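Local coordinates for MdbA (Actinomyces oris, PDB 4Z7X), which is a thiol-disulfide oxidoreductase of the thioredoxin superfamily, probably forming disulfide bonds in exported proteins, including those that feed pilus assembly, at residues I61-Y65 with L94-K98. Residues are numbered along the deposited sequence; the frame is centred on the assembly and turned at random.
Sequences IYFDY and LHPCK
Three backbone hydrogen bonds zip 61-65 to 94-98 as parallel neighbours: His-95 N gives to Ile-61 O (2.8 Å), Phe-63 N to His-95 O (3.0 Å), and Cys-97 N to Phe-63 O (2.9 Å). Past the last of them a water carries the pairing on, donating to Cys-97 O and accepting from Tyr-65 N.

On one face of the sheet the Tyr-62 and His-95 rings form an offset stack, centroids 4.0 Å apart and planes at 19°. Both have CG anti to the carbonyl carbon, which sets the imidazole over one face of the tyrosine ring, the two side chains crossing at a slant; His-95 CB also makes a CH-pi contact over the tyrosine face. NE2 of the histidine bonds to Asp-60 OD1, fixing the ring's rotation. With an alanine in place of Tyr-62, the imidazole would probably lose its stacking partner and a gap would open beside Leu-193.

On the other face Phe-63 has CG between the backbone N and the carbonyl carbon (chi1 73°), which carries its ring across to the neighbouring strand: Pro-96 CA sits over it, 4.0 Å from the centroid, while CE1 meets Leu-94 CB at 3.9 Å. Ile-61 CB and Leu-94 CD2 touch beside it.

These are the two strands of a right-handed beta-alpha-beta crossover through helix 68-86, central to the thioredoxin fold; Phe-63 reaches the probable CxxC active site, Cys-67 and Cys-70, at that helix's start.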
loop_
_atom_site.group_PDB
_atom_site.type_symbol
_atom_site.label_atom_id
_atom_site.label_comp_id
_atom_site.label_asym_id
_atom_site.label_seq_id
_atom_site.Cartn_x
_atom_site.Cartn_y
_atom_site.Cartn_z
ATOM N N ILE A 61 -7.427 1.449 0.449
ATOM C CA ILE A 61 -6.670 2.645 0.164
ATOM C C ILE A 61 -5.989 2.523 -1.216
ATOM O O ILE A 61 -5.147 1.672 -1.416
ATOM C CB ILE A 61 -5.594 2.946 1.235
ATOM C CG1 ILE A 61 -6.259 3.011 2.650
ATOM C CG2 ILE A 61 -4.910 4.256 0.914
ATOM C CD1 ILE A 61 -5.302 3.171 3.794
ATOM N N TYR A 62 -6.412 3.404 -2.115
ATOM C CA TYR A 62 -5.813 3.556 -3.444
ATOM C C TYR A 62 -4.778 4.669 -3.347
ATOM O O TYR A 62 -5.094 5.796 -2.907
ATOM C CB TYR A 62 -6.861 3.891 -4.522
ATOM C CG TYR A 62 -7.773 2.762 -4.862
ATOM C CD1 TYR A 62 -8.877 2.436 -4.069
ATOM C CD2 TYR A 62 -7.551 2.016 -5.994
ATOM C CE1 TYR A 62 -9.697 1.363 -4.407
ATOM C CE2 TYR A 62 -8.382 0.970 -6.360
ATOM C CZ TYR A 62 -9.449 0.641 -5.562
ATOM O OH TYR A 62 -10.277 -0.426 -5.893
ATOM N N PHE A 63 -3.551 4.350 -3.740
ATOM C CA PHE A 63 -2.424 5.263 -3.526
ATOM C C PHE A 63 -1.399 5.158 -4.646
ATOM O O PHE A 63 -1.390 4.201 -5.427
ATOM C CB PHE A 63 -1.755 4.929 -2.198
ATOM C CG PHE A 63 -0.956 3.662 -2.234
ATOM C CD1 PHE A 63 -1.530 2.423 -2.018
ATOM C CD2 PHE A 63 0.359 3.711 -2.641
ATOM C CE1 PHE A 63 -0.752 1.284 -2.121
ATOM C CE2 PHE A 63 1.135 2.590 -2.735
ATOM C CZ PHE A 63 0.569 1.355 -2.490
ATOM N N ASP A 64 -0.576 6.203 -4.740
ATOM C CA ASP A 64 0.616 6.252 -5.600
ATOM C C ASP A 64 1.792 6.674 -4.705
ATOM O O ASP A 64 1.706 7.693 -4.015
ATOM C CB ASP A 64 0.387 7.283 -6.726
ATOM C CG ASP A 64 1.511 7.336 -7.753
ATOM O OD1 ASP A 64 2.635 6.950 -7.425
ATOM O OD2 ASP A 64 1.275 7.822 -8.890
ATOM N N TYR A 65 2.853 5.891 -4.709
ATOM C CA TYR A 65 4.071 6.225 -3.988
ATOM C C TYR A 65 4.666 7.595 -4.308
ATOM O O TYR A 65 5.437 8.126 -3.506
ATOM C CB TYR A 65 5.159 5.143 -4.149
ATOM C CG TYR A 65 4.883 3.851 -3.388
ATOM C CD1 TYR A 65 4.740 3.874 -2.018
ATOM C CD2 TYR A 65 4.700 2.646 -4.042
ATOM C CE1 TYR A 65 4.491 2.735 -1.298
ATOM C CE2 TYR A 65 4.431 1.485 -3.341
ATOM C CZ TYR A 65 4.309 1.537 -1.972
ATOM O OH TYR A 65 4.014 0.405 -1.287
ATOM N N LEU A 94 -4.497 -2.525 0.303
ATOM C CA LEU A 94 -3.666 -1.489 -0.313
ATOM C C LEU A 94 -3.666 -1.693 -1.807
ATOM O O LEU A 94 -3.369 -2.777 -2.265
ATOM C CB LEU A 94 -2.243 -1.518 0.228
ATOM C CG LEU A 94 -2.103 -1.192 1.720
ATOM C CD1 LEU A 94 -0.662 -1.293 2.180
ATOM C CD2 LEU A 94 -2.653 0.155 2.056
ATOM N N HIS A 95 -4.037 -0.633 -2.537
ATOM C CA HIS A 95 -4.202 -0.685 -3.999
ATOM C C HIS A 95 -3.230 0.296 -4.661
ATOM O O HIS A 95 -3.481 1.493 -4.652
ATOM C CB HIS A 95 -5.614 -0.295 -4.422
ATOM C CG HIS A 95 -6.714 -1.145 -3.879
ATOM N ND1 HIS A 95 -7.464 -2.000 -4.671
ATOM C CD2 HIS A 95 -7.242 -1.229 -2.629
ATOM C CE1 HIS A 95 -8.400 -2.573 -3.928
ATOM N NE2 HIS A 95 -8.300 -2.110 -2.691
ATOM N N PRO A 96 -2.131 -0.208 -5.251
ATOM C CA PRO A 96 -1.124 0.674 -5.830
ATOM C C PRO A 96 -1.505 1.092 -7.239
ATOM O O PRO A 96 -2.130 0.336 -7.956
ATOM C CB PRO A 96 0.117 -0.220 -5.870
ATOM C CG PRO A 96 -0.450 -1.576 -6.141
ATOM C CD PRO A 96 -1.741 -1.618 -5.369
ATOM N N CYS A 97 -1.109 2.295 -7.615
ATOM C CA CYS A 97 -1.124 2.719 -9.004
ATOM C C CYS A 97 -0.003 3.688 -9.333
ATOM O O CYS A 97 0.770 4.070 -8.475
ATOM C CB CYS A 97 -2.505 3.303 -9.345
ATOM S SG CYS A 97 -2.797 4.917 -8.608
ATOM N N LYS A 98 0.087 4.056 -10.600
ATOM C CA LYS A 98 1.095 4.978 -11.088
ATOM C C LYS A 98 0.400 6.160 -11.772
ATOM O O LYS A 98 0.791 6.587 -12.870
ATOM C CB LYS A 98 2.046 4.225 -12.031
ATOM C CG LYS A 98 3.323 4.958 -12.434
ATOM C CD LYS A 98 4.326 4.025 -13.134
ATOM C CE LYS A 98 5.453 4.788 -13.797
ATOM N NZ LYS A 98 6.378 3.943 -14.598
HETATM O O HOH W 1 2.134 3.307 -6.190
#